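Local coordinates for uncharacterized protein (Bacteroides ovatus, PDB 4QEY) that is of unknown function but is probably a calcium-binding lipoprotein with a PLAT/LH2 and C2-like domain, at residues S20-F26 with G90-K94; H13-Q19 with N63-T69; D27-F32 with S54-V60. All blocks are in the same frame, centred on the assembly; numbering follows the deposited sequence.

Contact 1 of 3, residues S20-F26 with G90-K94; sequences SGNTDDF and GKKLK. With EDO (1,2-ethanediol), chain L; EDO (1,2-ethanediol), chain M; EDO (1,2-ethanediol), chain N.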
loop_
_atom_site.group_PDB
_atom_site.type_symbol
_atom_site.label_atom_id
_atom_site.label_comp_id
_atom_site.label_asym_id
_atom_site.label_seq_id
_atom_site.Cartn_x
_atom_site.Cartn_y
_atom_site.Cartn_z
ATOM N N SER A 20 -1.627 -11.917 2.696
ATOM C CA SER A 20 -1.644 -13.280 3.235
ATOM C C SER A 20 -2.445 -14.175 2.278
ATOM O O SER A 20 -3.125 -13.672 1.392
ATOM C CB SER A 20 -2.204 -13.320 4.661
ATOM O OG SER A 20 -3.560 -12.915 4.766
ATOM N N GLY A 21 -2.317 -15.481 2.447
ATOM C CA GLY A 21 -2.994 -16.460 1.616
ATOM C C GLY A 21 -2.051 -17.101 0.635
ATOM O O GLY A 21 -0.880 -17.344 0.952
ATOM N N ASN A 22 -2.560 -17.348 -0.579
ATOM C CA ASN A 22 -1.816 -17.977 -1.664
ATOM C C ASN A 22 -0.996 -16.934 -2.378
ATOM O O ASN A 22 -1.208 -16.702 -3.562
ATOM C CB ASN A 22 -2.792 -18.678 -2.613
ATOM C CG ASN A 22 -3.610 -19.751 -1.962
ATOM O OD1 ASN A 22 -4.828 -19.722 -2.009
ATOM N ND2 ASN A 22 -2.970 -20.706 -1.312
ATOM N N THR A 23 -0.043 -16.317 -1.660
ATOM C CA THR A 23 0.769 -15.187 -2.137
ATOM C C THR A 23 1.621 -15.572 -3.375
ATOM O O THR A 23 1.943 -14.703 -4.181
ATOM C CB THR A 23 1.674 -14.638 -1.010
ATOM O OG1 THR A 23 2.460 -15.718 -0.497
ATOM C CG2 THR A 23 0.882 -13.956 0.116
ATOM N N ASP A 24 1.926 -16.849 -3.558
ATOM C CA ASP A 24 2.726 -17.306 -4.697
ATOM C C ASP A 24 1.919 -17.327 -6.015
ATOM O O ASP A 24 2.519 -17.350 -7.100
ATOM C CB ASP A 24 3.280 -18.712 -4.412
ATOM C CG ASP A 24 4.287 -18.771 -3.269
ATOM O OD1 ASP A 24 4.798 -17.696 -2.862
ATOM O OD2 ASP A 24 4.604 -19.897 -2.814
ATOM N N ASP A 25 0.573 -17.299 -5.919
ATOM C CA ASP A 25 -0.320 -17.380 -7.077
ATOM C C ASP A 25 -0.828 -15.998 -7.552
ATOM O O ASP A 25 -1.698 -15.924 -8.413
ATOM C CB ASP A 25 -1.519 -18.267 -6.715
ATOM C CG ASP A 25 -1.121 -19.697 -6.443
ATOM O OD1 ASP A 25 -0.412 -20.283 -7.282
ATOM O OD2 ASP A 25 -1.518 -20.227 -5.395
ATOM N N PHE A 26 -0.242 -14.927 -7.046
ATOM C CA PHE A 26 -0.579 -13.556 -7.399
ATOM C C PHE A 26 0.681 -12.742 -7.557
ATOM O O PHE A 26 1.746 -13.175 -7.117
ATOM C CB PHE A 26 -1.484 -12.926 -6.308
ATOM C CG PHE A 26 -2.831 -13.585 -6.106
ATOM C CD1 PHE A 26 -2.976 -14.654 -5.225
ATOM C CD2 PHE A 26 -3.958 -13.127 -6.784
ATOM C CE1 PHE A 26 -4.217 -15.261 -5.038
ATOM C CE2 PHE A 26 -5.201 -13.751 -6.613
ATOM C CZ PHE A 26 -5.321 -14.805 -5.736
ATOM N N GLY A 90 -10.049 -20.759 -7.117
ATOM C CA GLY A 90 -10.119 -20.843 -5.664
ATOM C C GLY A 90 -8.891 -20.417 -4.886
ATOM O O GLY A 90 -8.876 -20.571 -3.663
ATOM N N LYS A 91 -7.845 -19.901 -5.571
ATOM C CA LYS A 91 -6.647 -19.375 -4.916
ATOM C C LYS A 91 -7.008 -18.014 -4.330
ATOM O O LYS A 91 -7.608 -17.196 -5.021
ATOM C CB LYS A 91 -5.453 -19.307 -5.883
ATOM C CG LYS A 91 -5.018 -20.662 -6.461
ATOM C CD LYS A 91 -4.466 -21.613 -5.407
ATOM C CE LYS A 91 -3.800 -22.816 -6.016
ATOM N NZ LYS A 91 -3.133 -23.646 -4.978
ATOM N N LYS A 92 -6.725 -17.797 -3.045
ATOM C CA LYS A 92 -7.123 -16.576 -2.358
ATOM C C LYS A 92 -5.947 -15.729 -1.910
ATOM O O LYS A 92 -4.925 -16.243 -1.447
ATOM C CB LYS A 92 -7.982 -16.890 -1.105
ATOM C CG LYS A 92 -9.268 -17.680 -1.360
ATOM C CD LYS A 92 -10.091 -17.864 -0.092
ATOM C CE LYS A 92 -11.389 -18.598 -0.367
ATOM N NZ LYS A 92 -12.268 -18.667 0.827
ATOM N N LEU A 93 -6.134 -14.406 -2.016
ATOM C CA LEU A 93 -5.202 -13.406 -1.527
ATOM C C LEU A 93 -5.960 -12.430 -0.677
ATOM O O LEU A 93 -6.979 -11.899 -1.107
ATOM C CB LEU A 93 -4.420 -12.667 -2.628
ATOM C CG LEU A 93 -3.233 -11.821 -2.105
ATOM C CD1 LEU A 93 -2.067 -12.704 -1.725
ATOM C CD2 LEU A 93 -2.770 -10.831 -3.125
ATOM N N LYS A 94 -5.462 -12.201 0.533
ATOM C CA LYS A 94 -6.004 -11.236 1.480
ATOM C C LYS A 94 -5.078 -10.048 1.517
ATOM O O LYS A 94 -3.867 -10.219 1.693
ATOM C CB LYS A 94 -6.186 -11.852 2.882
ATOM C CG LYS A 94 -7.569 -12.250 3.288
ATOM C CD LYS A 94 -7.535 -12.564 4.774
ATOM C CE LYS A 94 -8.822 -13.170 5.272
ATOM N NZ LYS A 94 -8.704 -13.613 6.689
HETATM C C1 EDO L . 2.757 -11.787 -3.929
HETATM O O1 EDO L . 1.408 -12.104 -3.726
HETATM C C2 EDO L . 2.802 -10.902 -5.172
HETATM O O2 EDO L . 4.106 -10.478 -5.477
HETATM C C1 EDO M . 5.103 -13.963 -5.774
HETATM O O1 EDO M . 3.933 -14.466 -6.416
HETATM C C2 EDO M . 6.011 -13.164 -6.767
HETATM O O2 EDO M . 5.302 -12.048 -7.298
HETATM C C1 EDO N . -4.454 -9.364 6.044
HETATM O O1 EDO N . -3.810 -9.668 4.821
HETATM C C2 EDO N . -3.375 -8.835 7.021
HETATM O O2 EDO N . -2.305 -9.773 7.225
#
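This is a surface contact at one end of a beta sandwich, where strand 13-21 runs out beside the start of strand 92-101. The two are antiparallel neighbours in one sheet. Residues 22-25 then carry the chain over to strand 26-36 in the other sheet. Ser20 and Lys94 form a hydrogen-bonded pair: Ser20 N to Lys94 O is 3.0 Å and Lys94 N to Ser20 O is 2.9 Å. Gly21 and Leu93 follow as a non-hydrogen-bonded pair. Gly21 has a positive phi of 105°, and a CB there would clash with Lys92 O.

Asn22 extends the pairing past the strand end. Its N donates to Lys92 O at 2.8 Å. Its side chain takes the next place, with Lys92 N donating to Asn22 OD1 at 2.9 Å. Asn22 is also the centre of an inverse gamma turn, which starts the chain on its way across. The Lys91 side chain runs past Asn22, and its NZ makes a long salt bridge of 3.8 Å to Asp25 OD2.

Phe26, already in the second sheet, turns its buried ring back under the turn. Val82 and Ser84 of strand 73-84 also touch it. Lys91 O lies at the ring edge, 3.4 Å from Phe26 CZ. Leu93 covers one ring face in a CH-pi contact, with its CB 3.6 Å from the Phe26 ring centroid.

Contact 2 of 3, residues H13-Q19 with N63-T69; sequences HKIVVEQ and NKISCQT. With EDO (1,2-ethanediol), chain N; EDO (1,2-ethanediol), chain L; EDO (1,2-ethanediol), chain O.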
loop_
_atom_site.group_PDB
_atom_site.type_symbol
_atom_site.label_atom_id
_atom_site.label_comp_id
_atom_site.label_asym_id
_atom_site.label_seq_id
_atom_site.Cartn_x
_atom_site.Cartn_y
_atom_site.Cartn_z
ATOM N N HIS A 13 2.692 10.791 7.903
ATOM C CA HIS A 13 1.758 10.047 7.058
ATOM C C HIS A 13 2.406 8.721 6.706
ATOM O O HIS A 13 3.550 8.714 6.249
ATOM C CB HIS A 13 1.369 10.855 5.815
ATOM C CG HIS A 13 0.462 12.003 6.113
ATOM N ND1 HIS A 13 -0.844 12.009 5.683
ATOM C CD2 HIS A 13 0.685 13.120 6.838
ATOM C CE1 HIS A 13 -1.365 13.145 6.114
ATOM N NE2 HIS A 13 -0.481 13.846 6.812
ATOM N N LYS A 14 1.710 7.605 7.000
ATOM C CA LYS A 14 2.216 6.248 6.816
ATOM C C LYS A 14 1.130 5.336 6.279
ATOM O O LYS A 14 -0.017 5.436 6.694
ATOM C CB LYS A 14 2.740 5.723 8.170
ATOM C CG LYS A 14 3.319 4.304 8.206
ATOM C CD LYS A 14 3.720 3.987 9.627
ATOM C CE LYS A 14 4.312 2.625 9.837
ATOM N NZ LYS A 14 4.648 2.422 11.274
ATOM N N ILE A 15 1.490 4.454 5.342
ATOM C CA ILE A 15 0.583 3.461 4.782
ATOM C C ILE A 15 1.299 2.107 4.852
ATOM O O ILE A 15 2.433 1.970 4.386
ATOM C CB ILE A 15 0.054 3.785 3.352
ATOM C CG1 ILE A 15 -0.772 5.104 3.342
ATOM C CG2 ILE A 15 -0.795 2.618 2.826
ATOM C CD1 ILE A 15 -1.315 5.577 1.996
ATOM N N VAL A 16 0.638 1.124 5.481
ATOM C CA VAL A 16 1.132 -0.240 5.603
ATOM C C VAL A 16 0.248 -1.143 4.733
ATOM O O VAL A 16 -0.987 -1.101 4.826
ATOM C CB VAL A 16 1.185 -0.717 7.081
ATOM C CG1 VAL A 16 1.739 -2.144 7.188
ATOM C CG2 VAL A 16 2.010 0.236 7.936
ATOM N N VAL A 17 0.894 -1.930 3.860
ATOM C CA VAL A 17 0.252 -2.910 2.993
ATOM C C VAL A 17 0.670 -4.287 3.510
ATOM O O VAL A 17 1.856 -4.532 3.749
ATOM C CB VAL A 17 0.579 -2.693 1.480
ATOM C CG1 VAL A 17 -0.137 -3.721 0.601
ATOM C CG2 VAL A 17 0.214 -1.274 1.038
ATOM N N GLU A 18 -0.320 -5.156 3.756
ATOM C CA GLU A 18 -0.108 -6.526 4.215
ATOM C C GLU A 18 -0.816 -7.502 3.290
ATOM O O GLU A 18 -1.924 -7.218 2.824
ATOM C CB GLU A 18 -0.581 -6.727 5.654
ATOM C CG GLU A 18 0.311 -6.104 6.708
ATOM C CD GLU A 18 -0.031 -6.427 8.152
ATOM O OE1 GLU A 18 -1.120 -6.986 8.412
ATOM O OE2 GLU A 18 0.794 -6.100 9.034
ATOM N N GLN A 19 -0.178 -8.654 3.027
ATOM C CA GLN A 19 -0.758 -9.704 2.205
ATOM C C GLN A 19 -0.640 -11.050 2.904
ATOM O O GLN A 19 0.334 -11.303 3.613
ATOM C CB GLN A 19 -0.113 -9.772 0.812
ATOM C CG GLN A 19 1.384 -10.106 0.795
ATOM C CD GLN A 19 1.895 -10.361 -0.592
ATOM O OE1 GLN A 19 1.139 -10.715 -1.484
ATOM N NE2 GLN A 19 3.190 -10.195 -0.788
ATOM N N ASN A 63 5.492 -9.950 3.315
ATOM C CA ASN A 63 4.099 -10.033 3.778
ATOM C C ASN A 63 3.610 -8.679 4.283
ATOM O O ASN A 63 2.402 -8.483 4.447
ATOM C CB ASN A 63 3.954 -11.088 4.871
ATOM C CG ASN A 63 4.071 -12.499 4.328
ATOM O OD1 ASN A 63 3.162 -13.017 3.659
ATOM N ND2 ASN A 63 5.192 -13.159 4.603
ATOM N N LYS A 64 4.546 -7.749 4.515
ATOM C CA LYS A 64 4.267 -6.409 5.012
ATOM C C LYS A 64 5.223 -5.408 4.348
ATOM O O LYS A 64 6.429 -5.639 4.289
ATOM C CB LYS A 64 4.394 -6.399 6.551
ATOM C CG LYS A 64 4.042 -5.103 7.268
ATOM C CD LYS A 64 4.279 -5.257 8.769
ATOM C CE LYS A 64 4.058 -3.989 9.567
ATOM N NZ LYS A 64 4.294 -4.195 11.024
ATOM N N ILE A 65 4.665 -4.321 3.811
ATOM C CA ILE A 65 5.404 -3.204 3.209
ATOM C C ILE A 65 4.897 -1.949 3.867
ATOM O O ILE A 65 3.691 -1.746 3.970
ATOM C CB ILE A 65 5.325 -3.136 1.648
ATOM C CG1 ILE A 65 6.029 -4.327 1.001
ATOM C CG2 ILE A 65 5.932 -1.823 1.102
ATOM C CD1 ILE A 65 7.616 -4.429 1.145
ATOM N N SER A 66 5.820 -1.115 4.309
ATOM C CA SER A 66 5.522 0.148 4.958
ATOM C C SER A 66 6.230 1.294 4.254
ATOM O O SER A 66 7.356 1.139 3.765
ATOM C CB SER A 66 5.937 0.089 6.423
ATOM O OG SER A 66 5.717 1.333 7.063
ATOM N N CYS A 67 5.559 2.444 4.213
ATOM C CA CYS A 67 6.098 3.674 3.654
ATOM C C CYS A 67 5.586 4.857 4.488
ATOM O O CYS A 67 4.409 4.891 4.832
ATOM C CB CYS A 67 5.739 3.808 2.180
ATOM S SG CYS A 67 6.590 5.162 1.348
ATOM N N GLN A 68 6.477 5.791 4.861
ATOM C CA GLN A 68 6.111 6.964 5.667
ATOM C C GLN A 68 6.886 8.221 5.253
ATOM O O GLN A 68 7.943 8.124 4.634
ATOM C CB GLN A 68 6.354 6.697 7.168
ATOM C CG GLN A 68 7.826 6.538 7.552
ATOM C CD GLN A 68 8.014 6.005 8.930
ATOM O OE1 GLN A 68 7.621 4.887 9.238
ATOM N NE2 GLN A 68 8.721 6.753 9.753
ATOM N N THR A 69 6.354 9.392 5.640
ATOM C CA THR A 69 6.962 10.707 5.453
ATOM C C THR A 69 7.648 11.157 6.747
ATOM O O THR A 69 7.658 10.429 7.741
ATOM C CB THR A 69 5.908 11.765 5.024
ATOM O OG1 THR A 69 4.965 11.950 6.072
ATOM C CG2 THR A 69 5.217 11.443 3.752
HETATM C C1 EDO N . -4.454 -9.364 6.044
HETATM O O1 EDO N . -3.810 -9.668 4.821
HETATM C C2 EDO N . -3.375 -8.835 7.021
HETATM O O2 EDO N . -2.305 -9.773 7.225
HETATM C C1 EDO L . 2.757 -11.787 -3.929
HETATM O O1 EDO L . 1.408 -12.104 -3.726
HETATM C C2 EDO L . 2.802 -10.902 -5.172
HETATM O O2 EDO L . 4.106 -10.478 -5.477
HETATM C C1 EDO O . 1.669 1.221 14.003
HETATM O O1 EDO O . 2.040 0.470 12.853
HETATM C C2 EDO O . 1.304 2.633 13.543
HETATM O O2 EDO O . 2.421 3.167 12.834
#
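Asn63 and His13 lose the most surface here, and they mark the two ends of the pairing. Asn63 faces Gln19 at one end. Asn63 precedes strand 64-68, yet its backbone already pairs: Gln19 N donates to Asn63 O at 2.9 Å. The CA of Glu18 also approaches Asn63 O, at 3.2 Å. The Gln19 side chain does not bond back to this strand. Its NE2 goes to the carbonyls of Val60 and Glu62, on the connection leading into strand 64-68.

Between the ends, strands 13-19 and 64-68 run antiparallel at 171°, with axes 4.7 Å apart. Strand 64-68 is an outer strand of a four-stranded sheet in the beta sandwich; strand 92-101 flanks strand 13-21 on its other side. Val17 and Ile65 pair through two bonds of 2.8 Å, Val17 N to Ile65 O and Ile65 N to Val17 O. Ile15 N to Cys67 O is 3.0 Å, and Cys67 N to Ile15 O is 3.2 Å. These four side chains line the inner face and meet the second sheet, as with Ile15 and Cys67 on Phe32. Lys14, Val16, Glu18, Lys64, Ser66 and Gln68 lie on the other face.

His13 closes the far end. Thr69 N donates to His13 O at 2.9 Å, and His13 N donates to Thr69 OG1 at 3.1 Å. The His13 imidazole turns to other partners, bonding through ND1 to Thr128 OG1 and through NE2 to Thr9 O.

Contact 3 of 3, residues D27-F32 with S54-V60; sequences DLNIAF and SYLVNKV. With EDO (1,2-ethanediol), chain L; EDO (1,2-ethanediol), chain M.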
loop_
_atom_site.group_PDB
_atom_site.type_symbol
_atom_site.label_atom_id
_atom_site.label_comp_id
_atom_site.label_asym_id
_atom_site.label_seq_id
_atom_site.Cartn_x
_atom_site.Cartn_y
_atom_site.Cartn_z
ATOM N N ASP A 27 0.554 -11.577 -8.207
ATOM C CA ASP A 27 1.534 -10.496 -8.319
ATOM C C ASP A 27 0.926 -9.258 -7.669
ATOM O O ASP A 27 -0.137 -8.833 -8.091
ATOM C CB ASP A 27 1.980 -10.220 -9.763
ATOM C CG ASP A 27 2.870 -11.247 -10.419
ATOM O OD1 ASP A 27 3.514 -12.035 -9.691
ATOM O OD2 ASP A 27 2.981 -11.218 -11.655
ATOM N N LEU A 28 1.535 -8.743 -6.604
ATOM C CA LEU A 28 1.123 -7.524 -5.909
ATOM C C LEU A 28 2.103 -6.426 -6.274
ATOM O O LEU A 28 3.315 -6.568 -6.029
ATOM C CB LEU A 28 1.032 -7.720 -4.371
ATOM C CG LEU A 28 0.733 -6.482 -3.529
ATOM C CD1 LEU A 28 -0.667 -5.911 -3.842
ATOM C CD2 LEU A 28 0.851 -6.790 -2.073
ATOM N N ASN A 29 1.587 -5.358 -6.910
ATOM C CA ASN A 29 2.363 -4.196 -7.334
ATOM C C ASN A 29 1.815 -3.003 -6.617
ATOM O O ASN A 29 0.604 -2.776 -6.662
ATOM C CB ASN A 29 2.318 -4.028 -8.858
ATOM C CG ASN A 29 2.654 -5.300 -9.589
ATOM O OD1 ASN A 29 3.799 -5.763 -9.580
ATOM N ND2 ASN A 29 1.628 -5.936 -10.165
ATOM N N ILE A 30 2.661 -2.290 -5.864
ATOM C CA ILE A 30 2.182 -1.149 -5.090
ATOM C C ILE A 30 3.093 0.068 -5.364
ATOM O O ILE A 30 4.281 -0.066 -5.646
ATOM C CB ILE A 30 2.033 -1.441 -3.576
ATOM C CG1 ILE A 30 3.330 -1.961 -2.949
ATOM C CG2 ILE A 30 0.887 -2.430 -3.313
ATOM C CD1 ILE A 30 3.250 -2.364 -1.411
ATOM N N ALA A 31 2.470 1.250 -5.378
ATOM C CA ALA A 31 3.128 2.525 -5.587
ATOM C C ALA A 31 2.684 3.502 -4.518
ATOM O O ALA A 31 1.494 3.603 -4.233
ATOM C CB ALA A 31 2.826 3.061 -6.981
ATOM N N PHE A 32 3.649 4.180 -3.895
ATOM C CA PHE A 32 3.430 5.184 -2.852
ATOM C C PHE A 32 3.935 6.535 -3.300
ATOM O O PHE A 32 5.006 6.649 -3.924
ATOM C CB PHE A 32 4.112 4.805 -1.539
ATOM C CG PHE A 32 3.748 3.483 -0.915
ATOM C CD1 PHE A 32 4.418 2.320 -1.277
ATOM C CD2 PHE A 32 2.826 3.419 0.126
ATOM C CE1 PHE A 32 4.137 1.105 -0.649
ATOM C CE2 PHE A 32 2.559 2.208 0.775
ATOM C CZ PHE A 32 3.219 1.055 0.384
ATOM N N SER A 54 9.458 8.732 -4.492
ATOM C CA SER A 54 8.422 7.830 -4.993
ATOM C C SER A 54 8.832 6.426 -4.613
ATOM O O SER A 54 10.011 6.102 -4.763
ATOM C CB SER A 54 8.217 7.980 -6.500
ATOM O OG SER A 54 9.260 7.346 -7.223
ATOM N N TYR A 55 7.914 5.603 -4.104
ATOM C CA TYR A 55 8.289 4.245 -3.729
ATOM C C TYR A 55 7.391 3.262 -4.479
ATOM O O TYR A 55 6.188 3.192 -4.259
ATOM C CB TYR A 55 8.229 4.065 -2.209
ATOM C CG TYR A 55 8.667 2.711 -1.718
ATOM C CD1 TYR A 55 9.883 2.158 -2.126
ATOM C CD2 TYR A 55 7.951 2.048 -0.721
ATOM C CE1 TYR A 55 10.301 0.917 -1.662
ATOM C CE2 TYR A 55 8.385 0.825 -0.213
ATOM C CZ TYR A 55 9.567 0.269 -0.680
ATOM O OH TYR A 55 9.996 -0.936 -0.183
ATOM N N LEU A 56 7.991 2.576 -5.436
ATOM C CA LEU A 56 7.335 1.605 -6.314
ATOM C C LEU A 56 7.916 0.209 -6.078
ATOM O O LEU A 56 9.126 0.017 -6.210
ATOM C CB LEU A 56 7.502 2.030 -7.783
ATOM C CG LEU A 56 6.545 3.120 -8.361
ATOM C CD1 LEU A 56 6.592 4.475 -7.613
ATOM C CD2 LEU A 56 6.884 3.404 -9.797
ATOM N N VAL A 57 7.074 -0.746 -5.657
ATOM C CA VAL A 57 7.480 -2.133 -5.422
ATOM C C VAL A 57 6.690 -3.052 -6.371
ATOM O O VAL A 57 5.472 -3.189 -6.232
ATOM C CB VAL A 57 7.305 -2.576 -3.941
ATOM C CG1 VAL A 57 8.055 -3.883 -3.666
ATOM C CG2 VAL A 57 7.769 -1.499 -2.978
ATOM N N ASN A 58 7.374 -3.664 -7.335
ATOM C CA ASN A 58 6.750 -4.631 -8.243
ATOM C C ASN A 58 6.913 -6.017 -7.677
ATOM O O ASN A 58 7.982 -6.325 -7.142
ATOM C CB ASN A 58 7.343 -4.550 -9.651
ATOM C CG ASN A 58 6.963 -3.318 -10.417
ATOM O OD1 ASN A 58 5.840 -2.797 -10.332
ATOM N ND2 ASN A 58 7.865 -2.891 -11.271
ATOM N N LYS A 59 5.856 -6.852 -7.771
ATOM C CA LYS A 59 5.818 -8.252 -7.308
ATOM C C LYS A 59 6.372 -8.348 -5.863
ATOM O O LYS A 59 7.409 -8.975 -5.622
ATOM C CB LYS A 59 6.593 -9.174 -8.273
ATOM C CG LYS A 59 6.042 -9.137 -9.688
ATOM C CD LYS A 59 6.921 -9.821 -10.729
ATOM C CE LYS A 59 6.271 -9.720 -12.093
ATOM N NZ LYS A 59 7.124 -10.249 -13.179
ATOM N N VAL A 60 5.664 -7.695 -4.917
ATOM C CA VAL A 60 5.961 -7.662 -3.476
ATOM C C VAL A 60 6.069 -9.104 -2.948
ATOM O O VAL A 60 5.120 -9.867 -3.081
ATOM C CB VAL A 60 4.891 -6.855 -2.707
ATOM C CG1 VAL A 60 5.148 -6.879 -1.213
ATOM C CG2 VAL A 60 4.807 -5.421 -3.210
HETATM C C1 EDO L . 2.757 -11.787 -3.929
HETATM O O1 EDO L . 1.408 -12.104 -3.726
HETATM C C2 EDO L . 2.802 -10.902 -5.172
HETATM O O2 EDO L . 4.106 -10.478 -5.477
HETATM C C1 EDO M . 5.103 -13.963 -5.774
HETATM O O1 EDO M . 3.933 -14.466 -6.416
HETATM C C2 EDO M . 6.011 -13.164 -6.767
HETATM O O2 EDO M . 5.302 -12.048 -7.298
#
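The oddest feature is Lys59, which sits at phi 48° and psi 64° and bends the chain just after strand 55-57. That strand is an outer strand of one sheet of the beta sandwich and runs antiparallel to strand 26-36. At the bend the regular pairing gives way to a side-chain bond: Lys59 N donates to Asn29 OD1 at 2.9 Å. The Asn29 ND2 bonds Ser81 OG, so this side chain ties strand 26-36 to the loop at Lys59 and to strand 73-84. Val60 N then returns to the backbone of strand 26-36, donating to Leu28 O at 2.8 Å.

Before the bend the pairing is regular. Ile30 and Val57 are a hydrogen-bonded pair, with Ile30 N to Val57 O at 3.0 Å and Val57 N to Ile30 O at 2.9 Å. Phe32 and Tyr55 are another. Ala31 and Leu56 lie between them on the outer face, where Ala31 CB is 4.0 Å from Leu56 CG.

The inner face is mostly apolar. Val60 points toward strand 26-36 and packs on Leu28 and Ile30, with Val60 CG2 3.8 Å from Ile30 CG1. Ile65 of the opposing sheet touches Ile30, Tyr55 and Val60. The Phe32 and Tyr55 ring planes are 21° apart, but the centroids are offset and 5.8 Å from each other, so there is little stacking. Their closest side-chain atoms are Phe32 CD1 and Tyr55 CD2, 3.6 Å apart.

Contacts 1 and 2 lie in one sheet and share strand 13-21, which pairs with 64-68 on one side and 92-101 on the other. Contact 3 belongs to the facing sheet. Along the chain, contacts 1 and 2 interleave, while both segments of contact 3 fall within the span of each. Contacts 2 and 3 each attach an outer strand to its sheet. Their centres are about 11 Å apart, and their inner faces pack, with Ile65 CG1 3.5 Å from Val60 CG1. The centre of contact 1 is about 19 Å from that of contact 2 and about 17 Å from that of contact 3. There, at the sandwich end, residues 20-26 cross from one sheet to the other.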